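Local structure of Serine/threonine-protein phosphatase 2A regulatory subunit B'' subunit alpha (Homo sapiens, 4I5J) at residues 116-121 with 175-180; 140-145 with 181-186; 62-67 with 108-113. The protein serves as a calcium-binding EF-hand regulatory subunit of protein phosphatase 2A that might modulate the substrate selectivity, activity and localization of the catalytic enzyme. All coordinates share one frame; numbering follows the deposited sequence.

Contact 1. Residues 116-121 with 175-180; sequences YVIYCK and DFVWFL
Leu180 of helix 173-184 reaches between Ile118 and Lys121 of helix 112-125, and its path gives the plan of the contact. Its CB lies over one face of the Phe176 ring, offset toward the rim, one helical turn back on the same helix. With CG anti to the backbone N (chi1 -173°), the branch points across to the other helix, where CD1 does the touching. This methyl stands 3.6 Å from Lys121 CD and 3.9 Å from Ile118 CA, so a single carbon meets both the aliphatic chain of the lysine and the backbone of the facing helix. The Lys121 and Leu180 side chains run nearly perpendicular to each other. The lysine is extended beyond CG, and its NZ continues to a salt bridge with Glu184. Ile118 presents CG2, 4.0 Å from Leu180 CD1 and 4.1 Å from Val177 CG2. Phe176 completes the surface from its edge: CE2 lies 3.7 Å from Ile118 O, which sits in the ring plane, while CZ approaches Lys121 CB. The segment axes pass 10.5 Å apart at 107°, a steep crossing of two helices of the EF-hand domain pair. Beside this crossing runs helix 54-72, touched by Ile118 at Thr63 and by Val177 at Gln66; Met171 of strand 170-171 packs on Phe176, and Tyr141 of the loop after helix 135-138 meets both Lys121 and Leu180.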
loop_
_atom_site.group_PDB
_atom_site.type_symbol
_atom_site.label_atom_id
_atom_site.label_comp_id
_atom_site.label_asym_id
_atom_site.label_seq_id
_atom_site.Cartn_x
_atom_site.Cartn_y
_atom_site.Cartn_z
ATOM N N TYR A 116 9.365 2.283 12.708
ATOM C CA TYR A 116 10.813 2.409 12.596
ATOM C C TYR A 116 11.356 1.459 11.531
ATOM O O TYR A 116 12.292 1.797 10.808
ATOM C CB TYR A 116 11.498 2.206 13.953
ATOM C CG TYR A 116 12.975 2.535 13.946
ATOM C CD1 TYR A 116 13.432 3.803 13.585
ATOM C CD2 TYR A 116 13.914 1.583 14.323
ATOM C CE1 TYR A 116 14.826 4.106 13.603
ATOM C CE2 TYR A 116 15.278 1.867 14.332
ATOM C CZ TYR A 116 15.728 3.127 13.971
ATOM O OH TYR A 116 17.079 3.380 13.989
ATOM N N VAL A 117 10.752 0.279 11.417
ATOM C CA VAL A 117 11.097 -0.640 10.333
ATOM C C VAL A 117 10.925 0.068 8.995
ATOM O O VAL A 117 11.841 0.059 8.151
ATOM C CB VAL A 117 10.236 -1.932 10.383
ATOM C CG1 VAL A 117 10.378 -2.735 9.089
ATOM C CG2 VAL A 117 10.627 -2.778 11.585
ATOM N N ILE A 118 9.769 0.705 8.813
ATOM C CA ILE A 118 9.483 1.449 7.576
ATOM C C ILE A 118 10.489 2.591 7.364
ATOM O O ILE A 118 10.995 2.780 6.261
ATOM C CB ILE A 118 8.049 2.019 7.585
ATOM C CG1 ILE A 118 7.033 0.891 7.690
ATOM C CG2 ILE A 118 7.754 2.816 6.311
ATOM C CD1 ILE A 118 5.604 1.385 7.796
ATOM N N TYR A 119 10.801 3.338 8.422
ATOM C CA TYR A 119 11.751 4.446 8.310
ATOM C C TYR A 119 13.138 3.979 7.878
ATOM O O TYR A 119 13.777 4.596 7.022
ATOM C CB TYR A 119 11.861 5.241 9.628
ATOM C CG TYR A 119 12.784 6.443 9.507
ATOM C CD1 TYR A 119 12.269 7.704 9.226
ATOM C CD2 TYR A 119 14.176 6.317 9.635
ATOM C CE1 TYR A 119 13.100 8.809 9.098
ATOM C CE2 TYR A 119 15.011 7.423 9.494
ATOM C CZ TYR A 119 14.458 8.664 9.228
ATOM O OH TYR A 119 15.261 9.765 9.071
ATOM N N CYS A 120 13.638 2.918 8.497
ATOM C CA CYS A 120 14.966 2.429 8.134
ATOM C C CYS A 120 15.037 1.937 6.705
ATOM O O CYS A 120 16.061 2.111 6.029
ATOM C CB CYS A 120 15.426 1.330 9.087
ATOM S SG CYS A 120 15.633 1.975 10.771
ATOM N N LYS A 121 13.957 1.305 6.250
ATOM C CA LYS A 121 13.921 0.828 4.889
ATOM C C LYS A 121 13.937 2.006 3.933
ATOM O O LYS A 121 14.642 1.967 2.927
ATOM C CB LYS A 121 12.725 -0.086 4.648
ATOM C CG LYS A 121 12.961 -1.505 5.172
ATOM C CD LYS A 121 11.723 -2.374 4.994
ATOM C CE LYS A 121 11.937 -3.773 5.553
ATOM N NZ LYS A 121 10.648 -4.534 5.643
ATOM N N ASP A 175 4.346 8.190 0.169
ATOM C CA ASP A 175 4.069 7.203 -0.859
ATOM C C ASP A 175 4.886 5.921 -0.717
ATOM O O ASP A 175 4.456 4.849 -1.146
ATOM C CB ASP A 175 4.247 7.824 -2.231
ATOM C CG ASP A 175 3.040 8.643 -2.629
ATOM O OD1 ASP A 175 1.886 8.206 -2.341
ATOM O OD2 ASP A 175 3.240 9.712 -3.215
ATOM N N PHE A 176 6.068 6.031 -0.126
ATOM C CA PHE A 176 6.872 4.850 0.123
ATOM C C PHE A 176 6.163 3.943 1.127
ATOM O O PHE A 176 6.196 2.718 0.990
ATOM C CB PHE A 176 8.263 5.219 0.641
ATOM C CG PHE A 176 9.077 4.026 1.007
ATOM C CD1 PHE A 176 9.532 3.165 0.021
ATOM C CD2 PHE A 176 9.329 3.727 2.322
ATOM C CE1 PHE A 176 10.266 2.044 0.345
ATOM C CE2 PHE A 176 10.081 2.612 2.665
ATOM C CZ PHE A 176 10.538 1.760 1.671
ATOM N N VAL A 177 5.527 4.546 2.132
ATOM C CA VAL A 177 4.722 3.782 3.092
ATOM C C VAL A 177 3.708 2.871 2.399
ATOM O O VAL A 177 3.605 1.685 2.730
ATOM C CB VAL A 177 4.029 4.695 4.136
ATOM C CG1 VAL A 177 3.261 3.848 5.143
ATOM C CG2 VAL A 177 5.090 5.533 4.901
ATOM N N TRP A 178 2.982 3.410 1.418
ATOM C CA TRP A 178 1.977 2.638 0.677
ATOM C C TRP A 178 2.621 1.552 -0.140
ATOM O O TRP A 178 2.138 0.419 -0.167
ATOM C CB TRP A 178 1.207 3.559 -0.275
ATOM C CG TRP A 178 0.240 4.453 0.432
ATOM C CD1 TRP A 178 0.549 5.484 1.274
ATOM C CD2 TRP A 178 -1.188 4.406 0.365
ATOM N NE1 TRP A 178 -0.594 6.076 1.737
ATOM C CE2 TRP A 178 -1.679 5.434 1.202
ATOM C CE3 TRP A 178 -2.105 3.593 -0.306
ATOM C CZ2 TRP A 178 -3.033 5.688 1.366
ATOM C CZ3 TRP A 178 -3.471 3.838 -0.127
ATOM C CH2 TRP A 178 -3.914 4.882 0.702
ATOM N N PHE A 179 3.699 1.901 -0.839
ATOM C CA PHE A 179 4.476 0.900 -1.545
ATOM C C PHE A 179 4.933 -0.211 -0.604
ATOM O O PHE A 179 4.653 -1.385 -0.847
ATOM C CB PHE A 179 5.713 1.503 -2.224
ATOM C CG PHE A 179 6.676 0.460 -2.700
ATOM C CD1 PHE A 179 6.438 -0.225 -3.884
ATOM C CD2 PHE A 179 7.799 0.125 -1.945
ATOM C CE1 PHE A 179 7.304 -1.215 -4.319
ATOM C CE2 PHE A 179 8.679 -0.866 -2.374
ATOM C CZ PHE A 179 8.435 -1.538 -3.559
ATOM N N LEU A 180 5.647 0.149 0.464
ATOM C CA LEU A 180 6.215 -0.872 1.348
ATOM C C LEU A 180 5.143 -1.830 1.880
ATOM O O LEU A 180 5.322 -3.051 1.807
ATOM C CB LEU A 180 7.001 -0.242 2.505
ATOM C CG LEU A 180 7.786 -1.183 3.426
ATOM C CD1 LEU A 180 8.802 -0.409 4.269
ATOM C CD2 LEU A 180 6.889 -1.907 4.398
#

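Contact 2. Residues 140-145 with 181-186; sequences RYNDQA and ISEEDK
The Tyr141 ring meets the Glu183 carboxylate at its edge: Glu183 CD lies in the ring plane, 3.5 Å from Tyr141 CE2, and the two planes stand 85° apart. Over one face of the Tyr141 ring the edge of Phe179 comes down in a T-shaped (edge-to-face) stack, and Leu125 of helix 112-125 touches the tyrosine side chain too. The nearer carboxylate oxygen, Glu183 OE2, comes to 3.3 Å from Tyr141 CE2, also near the ring plane. Glu183 gets there by a bend, chi2 -93°, which turns its carboxylate toward the loop; OE1 then lies 4.1 Å from Ala145 CB. The second glutamate meets the tip of the tyrosine. Glu184 OE2 is 3.3 Å from Tyr141 OH, its carboxylate plane 37° from the ring, but the stronger partner of this oxygen is Lys121 NZ, in a salt bridge. An alanine in place of Tyr141 would probably open a gap between the loop and helix 173-184, leaving the Glu183 carboxylate without the ring edge beside it. The contact joins the loop between helices 135-138 and 148-154 to the C-terminal end of helix 173-184. Chemically it is an acidic group against an aromatic C-H edge, where the partly positive rim would suit a carboxylate oxygen. Glu183 OE1, buried with no partner in the model, probably pays a desolvation cost that could favour protonation of this carboxylate.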
loop_
_atom_site.group_PDB
_atom_site.type_symbol
_atom_site.label_atom_id
_atom_site.label_comp_id
_atom_site.label_asym_id
_atom_site.label_seq_id
_atom_site.Cartn_x
_atom_site.Cartn_y
_atom_site.Cartn_z
ATOM N N ARG A 140 15.920 -1.602 -6.852
ATOM C CA ARG A 140 16.871 -2.429 -6.119
ATOM C C ARG A 140 16.369 -2.864 -4.747
ATOM O O ARG A 140 17.076 -3.554 -4.015
ATOM C CB ARG A 140 18.187 -1.681 -5.968
ATOM C CG ARG A 140 18.860 -1.483 -7.287
ATOM C CD ARG A 140 20.025 -0.531 -7.212
ATOM N NE ARG A 140 20.476 -0.258 -8.568
ATOM C CZ ARG A 140 20.305 0.895 -9.208
ATOM N NH1 ARG A 140 19.731 1.928 -8.608
ATOM N NH2 ARG A 140 20.737 1.021 -10.450
ATOM N N TYR A 141 15.158 -2.449 -4.394
ATOM C CA TYR A 141 14.551 -2.840 -3.127
ATOM C C TYR A 141 14.426 -4.346 -3.100
ATOM O O TYR A 141 14.035 -4.941 -4.105
ATOM C CB TYR A 141 13.159 -2.225 -3.012
ATOM C CG TYR A 141 12.375 -2.597 -1.769
ATOM C CD1 TYR A 141 12.641 -1.989 -0.552
ATOM C CD2 TYR A 141 11.347 -3.527 -1.822
ATOM C CE1 TYR A 141 11.920 -2.306 0.581
ATOM C CE2 TYR A 141 10.622 -3.856 -0.693
ATOM C CZ TYR A 141 10.913 -3.238 0.507
ATOM O OH TYR A 141 10.203 -3.540 1.646
ATOM N N ASN A 142 14.759 -4.958 -1.966
ATOM C CA ASN A 142 14.579 -6.400 -1.809
ATOM C C ASN A 142 15.243 -7.173 -2.947
ATOM O O ASN A 142 14.631 -8.069 -3.542
ATOM C CB ASN A 142 13.085 -6.749 -1.749
ATOM C CG ASN A 142 12.653 -7.250 -0.385
ATOM O OD1 ASN A 142 12.423 -6.465 0.538
ATOM N ND2 ASN A 142 12.527 -8.568 -0.257
ATOM N N ASP A 143 16.476 -6.784 -3.263
ATOM C CA ASP A 143 17.268 -7.420 -4.314
ATOM C C ASP A 143 16.526 -7.558 -5.641
ATOM O O ASP A 143 16.393 -8.666 -6.171
ATOM C CB ASP A 143 17.774 -8.781 -3.834
ATOM C CG ASP A 143 18.683 -8.663 -2.624
ATOM O OD1 ASP A 143 19.567 -7.779 -2.626
ATOM O OD2 ASP A 143 18.506 -9.444 -1.665
ATOM N N GLN A 144 16.045 -6.427 -6.157
ATOM C CA GLN A 144 15.314 -6.373 -7.428
ATOM C C GLN A 144 14.095 -7.285 -7.487
ATOM O O GLN A 144 13.755 -7.797 -8.558
ATOM C CB GLN A 144 16.237 -6.686 -8.605
ATOM C CG GLN A 144 17.188 -5.576 -8.946
ATOM C CD GLN A 144 18.375 -6.078 -9.718
ATOM O OE1 GLN A 144 19.190 -6.835 -9.193
ATOM N NE2 GLN A 144 18.482 -5.674 -10.976
ATOM N N ALA A 145 13.439 -7.469 -6.343
ATOM C CA ALA A 145 12.296 -8.369 -6.249
ATOM C C ALA A 145 11.192 -7.985 -7.233
ATOM O O ALA A 145 10.454 -8.851 -7.707
ATOM C CB ALA A 145 11.754 -8.401 -4.831
ATOM N N ILE A 181 4.054 -1.282 2.427
ATOM C CA ILE A 181 2.990 -2.114 2.987
ATOM C C ILE A 181 2.405 -3.047 1.928
ATOM O O ILE A 181 2.118 -4.222 2.192
ATOM C CB ILE A 181 1.889 -1.254 3.633
ATOM C CG1 ILE A 181 2.485 -0.454 4.798
ATOM C CG2 ILE A 181 0.736 -2.133 4.128
ATOM C CD1 ILE A 181 1.519 0.530 5.431
ATOM N N SER A 182 2.271 -2.532 0.707
ATOM C CA SER A 182 1.642 -3.289 -0.365
ATOM C C SER A 182 2.571 -4.358 -0.911
ATOM O O SER A 182 2.120 -5.407 -1.376
ATOM C CB SER A 182 1.207 -2.335 -1.476
ATOM O OG SER A 182 0.211 -1.457 -0.964
ATOM N N GLU A 183 3.875 -4.085 -0.869
ATOM C CA GLU A 183 4.843 -5.030 -1.398
ATOM C C GLU A 183 4.987 -6.219 -0.445
ATOM O O GLU A 183 5.106 -7.372 -0.869
ATOM C CB GLU A 183 6.181 -4.335 -1.652
ATOM C CG GLU A 183 7.120 -5.098 -2.582
ATOM C CD GLU A 183 8.071 -5.984 -1.815
ATOM O OE1 GLU A 183 8.859 -6.710 -2.461
ATOM O OE2 GLU A 183 8.036 -5.947 -0.564
ATOM N N GLU A 184 4.911 -5.942 0.847
ATOM C CA GLU A 184 5.070 -6.986 1.849
ATOM C C GLU A 184 3.805 -7.791 2.107
ATOM O O GLU A 184 3.884 -8.965 2.457
ATOM C CB GLU A 184 5.588 -6.378 3.150
ATOM C CG GLU A 184 6.882 -5.609 2.933
ATOM C CD GLU A 184 7.629 -5.305 4.220
ATOM O OE1 GLU A 184 6.968 -5.142 5.277
ATOM O OE2 GLU A 184 8.880 -5.231 4.169
ATOM N N ASP A 185 2.646 -7.158 1.937
ATOM C CA ASP A 185 1.371 -7.816 2.213
ATOM C C ASP A 185 0.415 -7.743 1.022
ATOM O O ASP A 185 -0.332 -6.782 0.896
ATOM C CB ASP A 185 0.711 -7.150 3.424
ATOM C CG ASP A 185 -0.637 -7.763 3.763
ATOM O OD1 ASP A 185 -0.956 -8.853 3.219
ATOM O OD2 ASP A 185 -1.370 -7.160 4.588
ATOM N N LYS A 186 0.403 -8.751 0.159
ATOM C CA LYS A 186 -0.530 -8.709 -0.965
ATOM C C LYS A 186 -1.858 -9.393 -0.639
ATOM O O LYS A 186 -2.553 -9.855 -1.545
ATOM C CB LYS A 186 0.085 -9.302 -2.246
ATOM C CG LYS A 186 1.226 -8.501 -2.852
ATOM C CD LYS A 186 1.753 -9.129 -4.123
ATOM C CE LYS A 186 3.049 -8.466 -4.593
ATOM N NZ LYS A 186 4.218 -8.615 -3.635
#

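Contact 3. Residues 62-67 with 108-113; sequences TTVIQR and DYFSYE
Arg67 lays its guanidinium flat against the chain turn at Asp108 and Tyr109, while Val64, one helical turn earlier, inserts its methyls beside Tyr109 and Phe110. One face of the guanidinium is covered by Tyr109 N, 3.5 Å above the plane and over its centre. The bend that swings the group into this position is at chi3, 66°, in an otherwise extended chain. In the guanidinium plane, at the edge, sits a water that accepts from Arg67 NH1 at 2.8 Å and donates to Tyr109 O and to Ser111 O, so the two segments are bridged through solvent. Arg67 NH2 has its own bond to Thr107 O. The Tyr109 ring turns its edge to the helix: CD2 lies 3.7 Å from Arg67 O, and Arg67 C is in the ring plane; the Tyr109 hydroxyl bonds to Asn89. Val64 and Phe110 meet at a slant, with Val64 CG1 4.2 Å from the Phe110 ring centroid and 30° off the normal, an off-centre CH-pi contact. Val64 CG2 is 3.6 Å from Tyr109 O, so the valine packs against backbone as well as ring. Tyr109 has a positive phi of 71°, and Phe110 N bonds to Asp108 O at 2.7 Å, a classic gamma turn centred on Tyr109. Ser111 follows as the N-cap of helix 112-125, its OG bonded to His114 N. A gamma turn followed by an N-capped helix start thus forms the junction of helix 54-72, in the EF-hand domain, with helix 112-125, structural packing away from the calcium site.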
loop_
_atom_site.group_PDB
_atom_site.type_symbol
_atom_site.label_atom_id
_atom_site.label_comp_id
_atom_site.label_asym_id
_atom_site.label_seq_id
_atom_site.Cartn_x
_atom_site.Cartn_y
_atom_site.Cartn_z
ATOM N N THR A 62 3.367 11.194 10.317
ATOM C CA THR A 62 3.145 11.010 8.884
ATOM C C THR A 62 2.846 9.549 8.577
ATOM O O THR A 62 1.947 9.223 7.787
ATOM C CB THR A 62 4.407 11.400 8.090
ATOM O OG1 THR A 62 4.621 12.814 8.176
ATOM C CG2 THR A 62 4.263 10.994 6.619
ATOM N N THR A 63 3.607 8.660 9.221
ATOM C CA THR A 63 3.491 7.238 8.946
ATOM C C THR A 63 2.174 6.672 9.471
ATOM O O THR A 63 1.507 5.906 8.767
ATOM C CB THR A 63 4.670 6.471 9.527
ATOM O OG1 THR A 63 5.881 6.969 8.938
ATOM C CG2 THR A 63 4.544 4.992 9.237
ATOM N N VAL A 64 1.782 7.061 10.687
ATOM C CA VAL A 64 0.516 6.586 11.237
ATOM C C VAL A 64 -0.638 7.096 10.385
ATOM O O VAL A 64 -1.604 6.364 10.110
ATOM C CB VAL A 64 0.300 7.025 12.700
ATOM C CG1 VAL A 64 -1.119 6.625 13.181
ATOM C CG2 VAL A 64 1.375 6.419 13.596
ATOM N N ILE A 65 -0.553 8.352 9.966
ATOM C CA ILE A 65 -1.609 8.881 9.110
ATOM C C ILE A 65 -1.686 8.107 7.776
ATOM O O ILE A 65 -2.776 7.779 7.333
ATOM C CB ILE A 65 -1.488 10.395 8.917
ATOM C CG1 ILE A 65 -1.674 11.072 10.271
ATOM C CG2 ILE A 65 -2.538 10.920 7.919
ATOM C CD1 ILE A 65 -1.529 12.556 10.247
ATOM N N GLN A 66 -0.544 7.763 7.167
ATOM C CA GLN A 66 -0.588 7.012 5.914
ATOM C C GLN A 66 -1.270 5.691 6.175
ATOM O O GLN A 66 -2.105 5.260 5.386
ATOM C CB GLN A 66 0.821 6.766 5.320
ATOM C CG GLN A 66 1.532 8.021 4.875
ATOM C CD GLN A 66 0.564 9.062 4.357
ATOM O OE1 GLN A 66 -0.117 8.854 3.351
ATOM N NE2 GLN A 66 0.473 10.178 5.061
ATOM N N ARG A 67 -0.938 5.066 7.305
ATOM C CA ARG A 67 -1.511 3.759 7.650
ATOM C C ARG A 67 -3.014 3.834 7.890
ATOM O O ARG A 67 -3.751 2.915 7.539
ATOM C CB ARG A 67 -0.810 3.139 8.864
ATOM C CG ARG A 67 0.661 2.779 8.583
ATOM C CD ARG A 67 1.234 1.949 9.714
ATOM N NE ARG A 67 0.588 0.636 9.798
ATOM C CZ ARG A 67 0.778 -0.227 10.797
ATOM N NH1 ARG A 67 1.576 0.100 11.802
ATOM N NH2 ARG A 67 0.158 -1.404 10.800
ATOM N N ASP A 108 -2.133 -2.349 14.753
ATOM C CA ASP A 108 -2.829 -1.611 13.704
ATOM C C ASP A 108 -2.540 -0.131 13.890
ATOM O O ASP A 108 -2.711 0.390 14.982
ATOM C CB ASP A 108 -4.335 -1.846 13.751
ATOM C CG ASP A 108 -4.715 -3.295 13.492
ATOM O OD1 ASP A 108 -4.053 -3.964 12.670
ATOM O OD2 ASP A 108 -5.689 -3.757 14.117
ATOM N N TYR A 109 -2.083 0.519 12.817
ATOM C CA TYR A 109 -1.870 1.972 12.746
ATOM C C TYR A 109 -0.699 2.490 13.553
ATOM O O TYR A 109 0.185 3.116 12.988
ATOM C CB TYR A 109 -3.120 2.785 13.124
ATOM C CG TYR A 109 -4.394 2.276 12.495
ATOM C CD1 TYR A 109 -5.358 1.668 13.279
ATOM C CD2 TYR A 109 -4.624 2.386 11.121
ATOM C CE1 TYR A 109 -6.514 1.187 12.742
ATOM C CE2 TYR A 109 -5.804 1.877 10.554
ATOM C CZ TYR A 109 -6.736 1.272 11.392
ATOM O OH TYR A 109 -7.927 0.769 10.933
ATOM N N PHE A 110 -0.694 2.226 14.865
ATOM C CA PHE A 110 0.090 3.026 15.811
ATOM C C PHE A 110 1.474 2.561 16.199
ATOM O O PHE A 110 2.242 3.350 16.767
ATOM C CB PHE A 110 -0.713 3.250 17.094
ATOM C CG PHE A 110 -1.860 4.173 16.899
ATOM C CD1 PHE A 110 -3.135 3.678 16.700
ATOM C CD2 PHE A 110 -1.656 5.541 16.865
ATOM C CE1 PHE A 110 -4.194 4.538 16.485
ATOM C CE2 PHE A 110 -2.720 6.411 16.665
ATOM C CZ PHE A 110 -3.982 5.912 16.464
ATOM N N SER A 111 1.778 1.296 15.934
ATOM C CA SER A 111 3.003 0.678 16.431
ATOM C C SER A 111 4.218 1.494 16.101
ATOM O O SER A 111 4.394 1.869 14.939
ATOM C CB SER A 111 3.184 -0.688 15.800
ATOM O OG SER A 111 4.475 -1.211 16.071
ATOM N N TYR A 112 5.056 1.766 17.107
ATOM C CA TYR A 112 6.286 2.510 16.866
ATOM C C TYR A 112 7.312 1.646 16.165
ATOM O O TYR A 112 8.008 2.116 15.256
ATOM C CB TYR A 112 6.906 3.095 18.156
ATOM C CG TYR A 112 8.028 4.035 17.797
ATOM C CD1 TYR A 112 7.760 5.349 17.452
ATOM C CD2 TYR A 112 9.345 3.584 17.718
ATOM C CE1 TYR A 112 8.779 6.215 17.084
ATOM C CE2 TYR A 112 10.354 4.421 17.349
ATOM C CZ TYR A 112 10.076 5.738 17.033
ATOM O OH TYR A 112 11.108 6.577 16.674
ATOM N N GLU A 113 7.407 0.389 16.593
ATOM C CA GLU A 113 8.308 -0.588 15.983
ATOM C C GLU A 113 8.054 -0.723 14.484
ATOM O O GLU A 113 8.990 -0.845 13.686
ATOM C CB GLU A 113 8.109 -1.972 16.618
ATOM C CG GLU A 113 8.798 -2.184 17.962
ATOM C CD GLU A 113 8.326 -3.448 18.688
ATOM O OE1 GLU A 113 7.386 -4.119 18.203
ATOM O OE2 GLU A 113 8.896 -3.770 19.754
HETATM O O HOH W 1 2.816 2.510 12.665
#

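How the contacts relate
All three contacts are mainly buried, yet contact 2 includes the exposed Asn142 and Glu184, whereas contacts 1 and 3 have no exposed residue among those touching. Contacts 1 and 2 share helix 173-184 and are tied by the Lys121 to Glu184 salt bridge; contacts 1 and 3 share helix 112-125, the former using its body and the latter its start. Gln66 of contact 3 probably hydrogen-bonds to Trp178 of helix 173-184. The chemistry shifts: apolar helix crossing in contact 1, one carboxylate at an aromatic edge and another near the phenol tip in contact 2, a guanidinium and water against backbone in contact 3. Contacts 2 and 3, centres about 19 Å apart, meet through Ile181 and Arg67.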